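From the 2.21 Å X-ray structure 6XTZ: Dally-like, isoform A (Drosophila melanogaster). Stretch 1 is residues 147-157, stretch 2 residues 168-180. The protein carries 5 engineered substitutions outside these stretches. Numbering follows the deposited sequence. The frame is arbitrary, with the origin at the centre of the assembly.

Stretch 1 (147-157) FNTLYQKMFTV
Stretch 2 (168-180) YMRCVSEHMKELK

The contact is a steeply crossed packing of two helices, in which a small polar cluster centred on N148 and S173 sits beside an apolar patch built from aromatic and methionine side chains. Residues 147-157 lie in one helix, and the second stretch is helical through 170-175. The axes approach to 9.2 Å with an angle of 123° between their N-to-C directions, so the chains run in broadly opposing senses without being antiparallel. Two CA pairs fix the register: N148 CA to M176 CA at 6.3 Å and Q152 CA to S173 CA at 6.4 Å. Together the stretches bury 551 Å².

Both hydrogen bonds across the interface join N148 and S173. With chi1 t (-179°) and chi2 at -89°, N148 brings its amide to the partner helix although its CA-to-CB bond points sideways. S173, also t, donates from S173 OG to N148 OD1 at 2.8 Å, while N148 ND2 donates to the backbone S173 O at 3.0 Å, with an N-H...O angle of 160°. An asparagine suits this buried position because one amide both accepts and donates; the serine hydroxyl, on a short side chain, reaches N148 OD1 directly. Q152, one turn on from N148 (chi1 m, chi2 t, chi3 50°), donates from Q152 NE2 to N148 OD1 at 2.7 Å, so that oxygen accepts from both helices. Q152 NE2 also lies 3.2 Å from S173 OG, but the angle is too poor for a hydrogen bond. Q152 OE1 rests 3.4 Å from M169 CG.

The apolar patch is formed by Y151 and F155 against M169, V172 and M176, all five with CA-to-CB bonds directed toward the other stretch. M176 (m, m, t) has the largest covered area, 82 Å², just ahead of Y151 at 80 Å²: M176 CG lies 3.6 Å from Y151 CB, and M176 CE reaches 3.9 Å from F155 CB. M176 SD stands 5.3 Å from the centroid of the Y151 ring, 51° off the normal, an oblique approach. Y151 (chi1 m, chi2 -16°) also places Y151 CD2 3.5 Å from the backbone M176 O.

F155 adopts chi1 t and chi2 77°, setting F155 CD2 3.9 Å from V172 CG1 and 4.4 Å from M169 CE, the latter at the ring edge. V172, with chi1 t, supplies a compact branched surface. M169 (t, p, t), bent at chi2, places M169 CE 3.6 Å from T156 CG2. T156 (chi1 p) turns T156 OG1 back to K153 O at 2.6 Å, satisfying its hydroxyl within its own helix while its methyl meets the methionine.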

# COMPACT_ATOMS: atom_id res chain seq x y z
N PHE A 147 17.17 22.63 -20.49
CA PHE A 147 18.42 23.38 -20.37
C PHE A 147 19.10 23.56 -21.71
O PHE A 147 19.80 24.56 -21.92
CB PHE A 147 19.35 22.69 -19.37
CG PHE A 147 18.92 22.84 -17.94
CD1 PHE A 147 19.07 24.04 -17.28
CD2 PHE A 147 18.36 21.77 -17.26
CE1 PHE A 147 18.68 24.18 -15.96
CE2 PHE A 147 17.96 21.90 -15.95
CZ PHE A 147 18.12 23.11 -15.29
N ASN A 148 18.92 22.61 -22.64
CA ASN A 148 19.47 22.78 -23.98
C ASN A 148 18.89 24.02 -24.66
O ASN A 148 19.62 24.78 -25.30
CB ASN A 148 19.19 21.53 -24.82
CG ASN A 148 19.76 21.64 -26.22
OD1 ASN A 148 19.10 22.12 -27.14
ND2 ASN A 148 21.00 21.19 -26.39
N THR A 149 17.58 24.23 -24.52
CA THR A 149 16.97 25.45 -25.04
C THR A 149 17.54 26.68 -24.34
O THR A 149 17.81 27.70 -24.99
CB THR A 149 15.45 25.39 -24.88
OG1 THR A 149 14.94 24.27 -25.61
CG2 THR A 149 14.80 26.67 -25.39
N LEU A 150 17.74 26.60 -23.02
CA LEU A 150 18.38 27.70 -22.31
C LEU A 150 19.82 27.89 -22.77
O LEU A 150 20.31 29.03 -22.85
CB LEU A 150 18.33 27.45 -20.80
CG LEU A 150 17.20 28.12 -20.01
CD1 LEU A 150 15.85 27.85 -20.65
CD2 LEU A 150 17.22 27.66 -18.57
N TYR A 151 20.52 26.79 -23.07
CA TYR A 151 21.89 26.90 -23.57
C TYR A 151 21.92 27.65 -24.90
O TYR A 151 22.84 28.44 -25.15
CB TYR A 151 22.51 25.51 -23.74
CG TYR A 151 22.75 24.76 -22.45
CD1 TYR A 151 22.73 25.41 -21.22
CD2 TYR A 151 22.99 23.39 -22.46
CE1 TYR A 151 22.95 24.72 -20.04
CE2 TYR A 151 23.21 22.69 -21.29
CZ TYR A 151 23.19 23.36 -20.08
OH TYR A 151 23.41 22.66 -18.91
N GLN A 152 20.93 27.42 -25.76
CA GLN A 152 20.89 28.09 -27.05
C GLN A 152 20.59 29.58 -26.89
O GLN A 152 21.27 30.42 -27.49
CB GLN A 152 19.85 27.43 -27.95
CG GLN A 152 20.11 25.96 -28.23
CD GLN A 152 19.05 25.34 -29.12
OE1 GLN A 152 18.72 25.88 -30.18
NE2 GLN A 152 18.51 24.20 -28.70
N LYS A 153 19.58 29.91 -26.09
CA LYS A 153 19.22 31.32 -25.90
C LYS A 153 20.34 32.08 -25.19
O LYS A 153 20.61 33.24 -25.52
CB LYS A 153 17.92 31.42 -25.11
CG LYS A 153 16.68 31.17 -25.95
CD LYS A 153 15.42 31.15 -25.10
CE LYS A 153 14.20 31.31 -25.98
NZ LYS A 153 14.24 30.42 -27.16
N MET A 154 21.00 31.44 -24.22
CA MET A 154 22.12 32.09 -23.54
C MET A 154 23.30 32.32 -24.47
O MET A 154 24.13 33.18 -24.18
CB MET A 154 22.56 31.25 -22.34
CG MET A 154 23.06 32.07 -21.17
SD MET A 154 21.77 33.09 -20.44
CE MET A 154 22.70 33.95 -19.17
N PHE A 155 23.37 31.59 -25.58
CA PHE A 155 24.45 31.78 -26.54
C PHE A 155 24.15 32.91 -27.52
O PHE A 155 25.07 33.58 -28.00
CB PHE A 155 24.70 30.48 -27.30
CG PHE A 155 25.57 30.64 -28.52
CD1 PHE A 155 26.94 30.79 -28.40
CD2 PHE A 155 25.01 30.62 -29.79
CE1 PHE A 155 27.74 30.93 -29.52
CE2 PHE A 155 25.80 30.76 -30.91
CZ PHE A 155 27.17 30.92 -30.78
N THR A 156 22.87 33.15 -27.82
CA THR A 156 22.51 34.22 -28.75
C THR A 156 22.76 35.59 -28.14
O THR A 156 23.40 36.45 -28.75
CB THR A 156 21.06 34.08 -29.19
OG1 THR A 156 20.25 33.71 -28.06
CG2 THR A 156 20.93 33.02 -30.28
N VAL A 157 22.25 35.82 -26.92
CA VAL A 157 22.35 37.14 -26.32
C VAL A 157 23.76 37.44 -25.84
O VAL A 157 24.15 38.61 -25.73
CB VAL A 157 21.34 37.29 -25.18
CG1 VAL A 157 19.94 37.19 -25.73
CG2 VAL A 157 21.58 36.24 -24.11
N TYR A 168 20.74 27.43 -38.79
CA TYR A 168 21.91 26.63 -38.45
C TYR A 168 22.00 26.37 -36.94
O TYR A 168 22.99 25.79 -36.49
CB TYR A 168 23.18 27.33 -38.94
CG TYR A 168 24.09 26.46 -39.79
CD1 TYR A 168 23.63 25.84 -40.94
CD2 TYR A 168 25.43 26.29 -39.45
CE1 TYR A 168 24.46 25.05 -41.71
CE2 TYR A 168 26.27 25.51 -40.22
CZ TYR A 168 25.78 24.89 -41.35
OH TYR A 168 26.61 24.11 -42.12
N MET A 169 20.97 26.78 -36.18
CA MET A 169 20.98 26.64 -34.73
C MET A 169 20.98 25.18 -34.28
O MET A 169 21.32 24.90 -33.12
CB MET A 169 19.77 27.35 -34.13
CG MET A 169 19.94 27.79 -32.69
SD MET A 169 21.06 29.19 -32.52
CE MET A 169 20.88 29.49 -30.77
N ARG A 170 20.60 24.25 -35.16
CA ARG A 170 20.67 22.83 -34.83
C ARG A 170 22.09 22.42 -34.46
O ARG A 170 22.29 21.55 -33.61
CB ARG A 170 20.16 21.99 -36.00
CG ARG A 170 18.78 22.38 -36.50
CD ARG A 170 18.41 21.56 -37.72
NE ARG A 170 17.12 21.95 -38.28
CZ ARG A 170 16.58 21.41 -39.36
NH1 ARG A 170 17.22 20.45 -40.02
NH2 ARG A 170 15.39 21.82 -39.80
N CYS A 171 23.09 23.04 -35.10
CA CYS A 171 24.47 22.79 -34.73
C CYS A 171 24.75 23.28 -33.31
O CYS A 171 25.45 22.61 -32.54
CB CYS A 171 25.41 23.47 -35.73
SG CYS A 171 27.16 23.05 -35.52
N VAL A 172 24.20 24.44 -32.95
CA VAL A 172 24.34 24.92 -31.58
C VAL A 172 23.63 23.99 -30.61
O VAL A 172 24.15 23.67 -29.53
CB VAL A 172 23.80 26.37 -31.46
CG1 VAL A 172 23.97 26.88 -30.04
CG2 VAL A 172 24.51 27.27 -32.45
N SER A 173 22.44 23.51 -30.98
CA SER A 173 21.71 22.58 -30.12
C SER A 173 22.48 21.27 -29.96
O SER A 173 22.61 20.75 -28.85
CB SER A 173 20.32 22.32 -30.70
OG SER A 173 19.58 21.45 -29.86
N GLU A 174 23.00 20.73 -31.07
CA GLU A 174 23.76 19.49 -30.99
C GLU A 174 25.05 19.66 -30.22
O GLU A 174 25.48 18.73 -29.52
CB GLU A 174 24.05 18.97 -32.40
CG GLU A 174 22.90 18.19 -33.03
CD GLU A 174 22.71 16.82 -32.39
OE1 GLU A 174 23.66 16.32 -31.76
OE2 GLU A 174 21.60 16.26 -32.51
N HIS A 175 25.69 20.83 -30.31
CA HIS A 175 26.94 21.05 -29.60
C HIS A 175 26.70 21.39 -28.13
O HIS A 175 27.55 21.08 -27.29
CB HIS A 175 27.74 22.16 -30.28
CG HIS A 175 28.36 21.74 -31.58
ND1 HIS A 175 29.40 22.43 -32.16
CD2 HIS A 175 28.08 20.71 -32.40
CE1 HIS A 175 29.74 21.84 -33.29
NE2 HIS A 175 28.95 20.79 -33.46
N MET A 176 25.57 22.02 -27.80
CA MET A 176 25.25 22.29 -26.41
C MET A 176 24.89 21.04 -25.63
O MET A 176 24.80 21.10 -24.40
CB MET A 176 24.11 23.31 -26.31
CG MET A 176 24.52 24.74 -26.64
SD MET A 176 25.79 25.37 -25.53
CE MET A 176 26.03 27.01 -26.20
N LYS A 177 24.67 19.91 -26.31
CA LYS A 177 24.33 18.67 -25.61
C LYS A 177 25.52 18.15 -24.81
O LYS A 177 25.34 17.59 -23.72
CB LYS A 177 23.84 17.62 -26.60
CG LYS A 177 22.49 17.93 -27.23
CD LYS A 177 22.00 16.77 -28.07
CE LYS A 177 20.59 17.03 -28.60
NZ LYS A 177 20.06 15.86 -29.36
N GLU A 178 26.74 18.32 -25.33
CA GLU A 178 27.93 17.84 -24.65
C GLU A 178 28.62 18.92 -23.82
O GLU A 178 29.48 18.60 -23.00
CB GLU A 178 28.93 17.27 -25.66
CG GLU A 178 29.37 18.26 -26.73
CD GLU A 178 30.41 17.68 -27.68
OE1 GLU A 178 30.74 18.35 -28.68
OE2 GLU A 178 30.88 16.56 -27.42
N LEU A 179 28.26 20.19 -24.00
CA LEU A 179 28.86 21.28 -23.26
C LEU A 179 28.08 21.55 -21.97
O LEU A 179 26.91 21.19 -21.84
CB LEU A 179 28.91 22.55 -24.11
CG LEU A 179 29.75 22.45 -25.39
CD1 LEU A 179 29.60 23.69 -26.25
CD2 LEU A 179 31.21 22.20 -25.04
N LYS A 180 28.75 22.19 -21.02
CA LYS A 180 28.18 22.49 -19.71
C LYS A 180 28.36 23.98 -19.42
O LYS A 180 29.20 24.37 -18.60
CB LYS A 180 28.82 21.64 -18.62
CG LYS A 180 28.70 20.14 -18.85
CD LYS A 180 27.24 19.71 -18.94
CE LYS A 180 27.12 18.22 -19.23
NZ LYS A 180 25.71 17.82 -19.48